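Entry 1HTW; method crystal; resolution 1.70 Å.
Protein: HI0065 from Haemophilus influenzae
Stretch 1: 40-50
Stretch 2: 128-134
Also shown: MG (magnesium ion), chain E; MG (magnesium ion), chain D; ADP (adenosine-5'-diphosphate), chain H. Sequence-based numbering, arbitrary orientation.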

ATOM      1  N   GLY A  40      -1.398   8.068   7.488  1.00 20.88           N
ATOM      2  CA  GLY A  40      -2.644   8.831   7.742  1.00 19.44           C
ATOM      3  C   GLY A  40      -3.188   8.381   9.105  1.00 19.81           C
ATOM      4  O   GLY A  40      -2.742   7.422   9.712  1.00 17.87           O
ATOM      5  N   ASP A  41      -3.915   9.355   9.731  1.00 20.29           N
ATOM      6  CA  ASP A  41      -4.440   9.022  11.056  1.00 22.45           C
ATOM      7  C   ASP A  41      -5.425   7.878  11.031  1.00 25.68           C
ATOM      8  O   ASP A  41      -5.988   7.492  10.020  1.00 21.08           O
ATOM      9  N   LEU A  42      -5.689   7.347  12.236  1.00 19.98           N
ATOM     10  CA  LEU A  42      -6.779   6.336  12.326  1.00 23.27           C
ATOM     11  C   LEU A  42      -8.037   6.847  11.714  1.00 27.87           C
ATOM     12  O   LEU A  42      -8.545   7.968  12.000  1.00 25.73           O
ATOM     13  N   GLY A  43      -8.618   6.119  10.769  1.00 20.20           N
ATOM     14  CA  GLY A  43      -9.829   6.474  10.054  1.00 18.09           C
ATOM     15  C   GLY A  43      -9.668   7.281   8.777  1.00 16.23           C
ATOM     16  O   GLY A  43     -10.658   7.602   8.130  1.00 21.18           O
ATOM     17  N   ALA A  44      -8.421   7.629   8.409  1.00 20.08           N
ATOM     18  CA  ALA A  44      -8.128   8.389   7.219  1.00 19.06           C
ATOM     19  C   ALA A  44      -8.521   7.664   5.928  1.00 18.49           C
ATOM     20  O   ALA A  44      -8.838   8.263   4.944  1.00 19.00           O
ATOM     21  N   GLY A  45      -8.456   6.288   5.988  1.00 14.64           N
ATOM     22  CA  GLY A  45      -8.904   5.541   4.797  1.00 16.31           C
ATOM     23  C   GLY A  45      -7.744   4.618   4.290  1.00 13.21           C
ATOM     24  O   GLY A  45      -7.893   4.279   3.087  1.00 16.99           O
ATOM     25  N   LYS A  46      -6.779   4.298   5.073  1.00 15.86           N
ATOM     26  CA  LYS A  46      -5.620   3.476   4.567  1.00 18.08           C
ATOM     27  C   LYS A  46      -6.141   2.099   4.167  1.00 19.44           C
ATOM     28  O   LYS A  46      -5.918   1.620   3.039  1.00 16.33           O
ATOM     29  N   THR A  47      -6.923   1.480   5.056  1.00 15.37           N
ATOM     30  CA  THR A  47      -7.568   0.188   4.728  1.00 18.81           C
ATOM     31  C   THR A  47      -8.578   0.254   3.683  1.00 17.92           C
ATOM     32  O   THR A  47      -8.724  -0.671   2.805  1.00 16.08           O
ATOM     33  N   THR A  48      -9.394   1.339   3.506  1.00 15.86           N
ATOM     34  CA  THR A  48     -10.331   1.466   2.417  1.00 13.25           C
ATOM     35  C   THR A  48      -9.617   1.622   1.032  1.00 13.81           C
ATOM     36  O   THR A  48     -10.086   1.038   0.083  1.00 16.51           O
ATOM     37  N   LEU A  49      -8.501   2.334   1.101  1.00 14.58           N
ATOM     38  CA  LEU A  49      -7.722   2.446  -0.180  1.00 13.40           C
ATOM     39  C   LEU A  49      -7.124   1.038  -0.526  1.00 11.56           C
ATOM     40  O   LEU A  49      -7.299   0.737  -1.709  1.00 14.22           O
ATOM     41  N   THR A  50      -6.638   0.392   0.455  1.00 15.74           N
ATOM     42  CA  THR A  50      -6.128  -1.009   0.217  1.00 17.56           C
ATOM     43  C   THR A  50      -7.242  -1.866  -0.357  1.00 18.63           C
ATOM     44  O   THR A  50      -7.033  -2.654  -1.292  1.00 14.42           O
ATOM     45  N   LEU A 128       5.320   6.806  -0.808  1.00 16.11           N
ATOM     46  CA  LEU A 128       4.531   7.089   0.411  1.00 17.35           C
ATOM     47  C   LEU A 128       3.170   7.558  -0.061  1.00 16.87           C
ATOM     48  O   LEU A 128       3.074   8.387  -0.956  1.00 18.86           O
ATOM     49  N   VAL A 129       2.102   7.090   0.624  1.00 13.07           N
ATOM     50  CA  VAL A 129       0.776   7.617   0.271  1.00 19.26           C
ATOM     51  C   VAL A 129       0.264   8.321   1.540  1.00 23.25           C
ATOM     52  O   VAL A 129      -0.030   7.622   2.520  1.00 21.20           O
ATOM     53  N   ASN A 130       0.219   9.659   1.529  1.00 17.46           N
ATOM     54  CA  ASN A 130      -0.150  10.353   2.793  1.00 16.51           C
ATOM     55  C   ASN A 130      -1.580  10.820   2.642  1.00 20.67           C
ATOM     56  O   ASN A 130      -1.897  11.593   1.722  1.00 19.49           O
ATOM     57  N   ILE A 131      -2.512  10.306   3.448  1.00 17.10           N
ATOM     58  CA  ILE A 131      -3.900  10.595   3.296  1.00 15.16           C
ATOM     59  C   ILE A 131      -4.342  11.654   4.356  1.00 20.68           C
ATOM     60  O   ILE A 131      -4.205  11.349   5.525  1.00 20.50           O
ATOM     61  N   ASP A 132      -4.938  12.724   3.909  1.00 18.65           N
ATOM     62  CA  ASP A 132      -5.569  13.717   4.827  1.00 19.22           C
ATOM     63  C   ASP A 132      -7.064  13.633   4.628  1.00 14.80           C
ATOM     64  O   ASP A 132      -7.673  13.119   3.688  1.00 16.13           O
ATOM     65  N   TYR A 133      -7.803  14.157   5.656  1.00 17.75           N
ATOM     66  CA  TYR A 133      -9.261  13.958   5.580  1.00 18.68           C
ATOM     67  C   TYR A 133     -10.022  15.166   6.192  1.00 22.33           C
ATOM     68  O   TYR A 133      -9.435  15.854   7.007  1.00 22.00           O
ATOM     69  N   TYR A 134     -11.226  15.254   5.768  1.00 22.51           N
ATOM     70  CA  TYR A 134     -12.196  16.269   6.246  1.00 28.32           C
ATOM     71  C   TYR A 134     -13.592  15.730   5.985  1.00 22.45           C
ATOM     72  O   TYR A 134     -14.050  15.608   4.836  1.00 21.86           O
TER

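The loop 40-45 and the first turn of the helix that follows it pack against strand 128-134, burying 393 Å² in all, with Ile131 contributing the largest share. At Gly40 the backbones come close, CA lying 3.7 Å from Ile131 O; a CB here would point toward the strand and sit only 3.0 Å from that same oxygen. Gly40 O binds the chain E magnesium ion at 2.4 Å. Asp41, an m rotamer, directs CB toward the strand, and its OD2 accepts a hydrogen bond from Tyr133 OH (2.6 Å) near the plane of the ring, at its edge. Tyr133 reaches this carboxylate in the p rotamer. Water 1 adds a second polar link, accepting from Asp41 N and donating to Ile131 O, both at 2.8 Å.

Asp41 also opens a type II turn, closed by Ala44 N to Asp41 O (2.9 Å). Within it Leu42 (t) points away from the strand, while Gly43 N donates to ADP O3B (2.9 Å). Ala44 then turns its methyl inward: CB lies 4.0 Å from Ile131 CG2 and 4.0 Å from Tyr133 CD1, bridging the two strand residues. Gly45 caps the helix, its N donating to ADP O2B (3.0 Å); a CB would clash with ADP C2.

Lys46 leaves the backbone sideways, and its CG passes 4.2 Å from Ile131 CD1, while the m, t, m, m chain carries NZ to ADP O2B (2.6 Å) and Gly40 O (3.1 Å). Thr47, pointing away, instead ligates the chain D magnesium through OG1 (2.1 Å), and Thr48 OG1 donates to ADP O2A (2.8 Å). One turn on from Gly45, Leu49 (t, p) again faces the strand, its CD2 3.8 Å from CG1 of Val129 (t) and 4.4 Å from CD1 of Ile131 (m, t), extending the apolar contact along the strand.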

ATOM      1  CB  ASP A  41      -5.278  10.278  11.514  1.00 28.93           C
ATOM      2  CG  ASP A  41      -4.374  11.417  11.880  1.00 25.82           C
ATOM      3  OD1 ASP A  41      -3.157  11.298  12.018  1.00 28.09           O
ATOM      4  OD2 ASP A  41      -4.968  12.542  12.068  1.00 33.88           O
ATOM      5  CB  LEU A  42      -6.912   5.976  13.814  1.00 24.99           C
ATOM      6  CG  LEU A  42      -7.795   4.781  14.151  1.00 34.86           C
ATOM      7  CD1 LEU A  42      -7.120   3.478  13.729  1.00 35.06           C
ATOM      8  CD2 LEU A  42      -8.089   4.774  15.649  1.00 34.56           C
ATOM      9  CB  ALA A  44      -6.659   8.780   7.159  1.00 17.27           C
ATOM     10  CB  LYS A  46      -4.504   3.350   5.584  1.00 17.19           C
ATOM     11  CG  LYS A  46      -3.865   4.619   6.124  1.00 15.82           C
ATOM     12  CD  LYS A  46      -2.864   4.421   7.236  1.00 17.31           C
ATOM     13  CE  LYS A  46      -3.448   3.941   8.551  1.00 26.71           C
ATOM     14  NZ  LYS A  46      -4.442   4.936   9.149  1.00 19.87           N
ATOM     15  CB  THR A  47      -8.014  -0.448   6.071  1.00 15.23           C
ATOM     16  OG1 THR A  47      -6.914  -0.669   6.883  1.00 17.37           O
ATOM     17  CG2 THR A  47      -8.747  -1.767   5.748  1.00 24.55           C
ATOM     18  CB  THR A  48     -11.217   2.719   2.572  1.00 15.62           C
ATOM     19  OG1 THR A  48     -12.000   2.383   3.798  1.00 20.45           O
ATOM     20  CG2 THR A  48     -12.153   2.916   1.441  1.00 18.27           C
ATOM     21  CB  LEU A  49      -6.512   3.379   0.082  1.00 15.83           C
ATOM     22  CG  LEU A  49      -5.508   3.439  -1.087  1.00 14.55           C
ATOM     23  CD1 LEU A  49      -6.186   3.740  -2.405  1.00 20.00           C
ATOM     24  CD2 LEU A  49      -4.406   4.474  -0.796  1.00 19.54           C
ATOM     25  CB  THR A  50      -5.697  -1.587   1.546  1.00 15.57           C
ATOM     26  OG1 THR A  50      -4.545  -0.851   2.020  1.00 19.29           O
ATOM     27  CG2 THR A  50      -5.205  -3.060   1.356  1.00 17.78           C
ATOM     28  CB  LEU A 128       5.133   8.234   1.238  1.00 19.30           C
ATOM     29  CG  LEU A 128       6.593   8.165   1.573  1.00 24.68           C
ATOM     30  CD1 LEU A 128       7.007   9.366   2.448  1.00 26.65           C
ATOM     31  CD2 LEU A 128       6.907   6.870   2.312  1.00 21.56           C
ATOM     32  CB  VAL A 129      -0.189   6.431  -0.022  1.00 19.63           C
ATOM     33  CG1 VAL A 129      -1.566   6.964  -0.350  1.00 19.16           C
ATOM     34  CG2 VAL A 129       0.319   5.635  -1.228  1.00 20.05           C
ATOM     35  CB  ASN A 130       0.773  11.584   2.932  1.00 19.51           C
ATOM     36  CG  ASN A 130       2.210  11.213   3.218  1.00 24.76           C
ATOM     37  OD1 ASN A 130       2.498  10.105   3.657  1.00 23.47           O
ATOM     38  ND2 ASN A 130       3.168  12.106   2.922  1.00 22.31           N
ATOM     39  CB  ILE A 131      -4.761   9.307   3.586  1.00 16.15           C
ATOM     40  CG1 ILE A 131      -4.245   8.174   2.648  1.00 19.27           C
ATOM     41  CG2 ILE A 131      -6.217   9.608   3.243  1.00 16.68           C
ATOM     42  CD1 ILE A 131      -5.148   6.911   2.794  1.00 21.88           C
ATOM     43  CB  ASP A 132      -5.106  15.129   4.542  1.00 21.86           C
ATOM     44  CG  ASP A 132      -5.287  16.134   5.658  1.00 33.04           C
ATOM     45  OD1 ASP A 132      -5.667  15.792   6.805  1.00 32.51           O
ATOM     46  OD2 ASP A 132      -4.916  17.312   5.406  1.00 30.17           O
ATOM     47  CB  TYR A 133      -9.607  12.757   6.510  1.00 24.58           C
ATOM     48  CG  TYR A 133      -9.053  12.865   7.911  1.00 30.60           C
ATOM     49  CD1 TYR A 133      -7.755  12.505   8.212  1.00 22.51           C
ATOM     50  CD2 TYR A 133      -9.849  13.312   8.978  1.00 39.56           C
ATOM     51  CE1 TYR A 133      -7.200  12.634   9.456  1.00 24.43           C
ATOM     52  CE2 TYR A 133      -9.312  13.435  10.252  1.00 32.02           C
ATOM     53  CZ  TYR A 133      -8.017  13.075  10.505  1.00 31.63           C
ATOM     54  OH  TYR A 133      -7.475  13.143  11.769  1.00 29.70           O
ATOM     55  CB  TYR A 134     -11.887  17.510   5.419  1.00 25.23           C
ATOM     56  CG  TYR A 134     -12.538  18.799   5.816  1.00 30.22           C
ATOM     57  CD1 TYR A 134     -13.880  19.023   5.523  1.00 37.38           C
ATOM     58  CD2 TYR A 134     -11.820  19.797   6.463  1.00 34.41           C
ATOM     59  CE1 TYR A 134     -14.482  20.224   5.829  1.00 49.42           C
ATOM     60  CE2 TYR A 134     -12.418  21.009   6.776  1.00 37.17           C
ATOM     61  CZ  TYR A 134     -13.744  21.207   6.462  1.00 41.78           C
ATOM     62  OH  TYR A 134     -14.365  22.395   6.773  1.00 33.59           O
TER
HETATM   63 MG    MG E 562      -0.918   7.374  11.238  1.00 36.46          MG
HETATM   64 MG    MG D 561      -6.410   0.495   8.548  1.00 22.59          MG
HETATM   65  PB  ADP H 560      -7.611   3.588   8.325  1.00 19.45           P
HETATM   66  O1B ADP H 560      -7.118   2.222   7.834  1.00 18.98           O
HETATM   67  O2B ADP H 560      -6.749   4.696   7.891  1.00 20.16           O
HETATM   68  O3B ADP H 560      -7.727   3.495   9.908  1.00 26.45           O
HETATM   69  PA  ADP H 560     -10.227   2.824   7.336  1.00 20.91           P
HETATM   70  O1A ADP H 560     -10.369   1.587   8.163  1.00 25.00           O
HETATM   71  O2A ADP H 560     -10.149   2.613   5.875  1.00 19.97           O
HETATM   72  O3A ADP H 560      -9.067   3.759   7.870  1.00 15.72           O
HETATM   73  O5' ADP H 560     -11.526   3.715   7.638  1.00 24.82           O
HETATM   74  C5' ADP H 560     -12.011   4.737   6.806  1.00 15.63           C
HETATM   75  C4' ADP H 560     -13.471   5.035   7.243  1.00 24.85           C
HETATM   76  O4' ADP H 560     -13.880   6.273   6.667  1.00 24.46           O
HETATM   77  C3' ADP H 560     -14.452   3.973   6.799  1.00 27.78           C
HETATM   78  O3' ADP H 560     -15.434   3.715   7.852  1.00 31.52           O
HETATM   79  C2' ADP H 560     -15.003   4.596   5.532  1.00 24.74           C
HETATM   80  O2' ADP H 560     -16.255   4.085   5.119  1.00 31.93           O
HETATM   81  C1' ADP H 560     -14.982   6.107   5.854  1.00 21.52           C
HETATM   82  N9  ADP H 560     -14.853   6.939   4.683  1.00 33.39           N
HETATM   83  C8  ADP H 560     -15.639   8.006   4.355  1.00 33.51           C
HETATM   84  N7  ADP H 560     -15.308   8.689   3.313  1.00 32.82           N
HETATM   85  C5  ADP H 560     -14.230   8.046   2.887  1.00 28.71           C
HETATM   86  C6  ADP H 560     -13.429   8.397   1.827  1.00 23.30           C
HETATM   87  N6  ADP H 560     -13.601   9.454   1.046  1.00 19.99           N
HETATM   88  N1  ADP H 560     -12.309   7.632   1.686  1.00 20.27           N
HETATM   89  C2  ADP H 560     -12.069   6.612   2.526  1.00 19.75           C
HETATM   90  N3  ADP H 560     -12.763   6.222   3.616  1.00 23.88           N
HETATM   91  C4  ADP H 560     -13.873   6.996   3.690  1.00 25.84           C
HETATM   92  O   HOH W   1      -4.308  11.774   8.299  1.00 19.29           O
HETATM   93  O   HOH W   2      -5.918   1.583  10.309  1.00 23.47           O
HETATM   94  O   HOH W   3      -8.381   0.026   9.384  1.00 24.39           O
HETATM   95  O   HOH W   4      -5.757  -1.405   9.612  1.00 27.95           O
HETATM   96  O   HOH W   5      -2.043   7.330  13.381  1.00 40.32           O
HETATM   97  O   HOH W   6      -0.982   4.944  10.936  1.00 32.66           O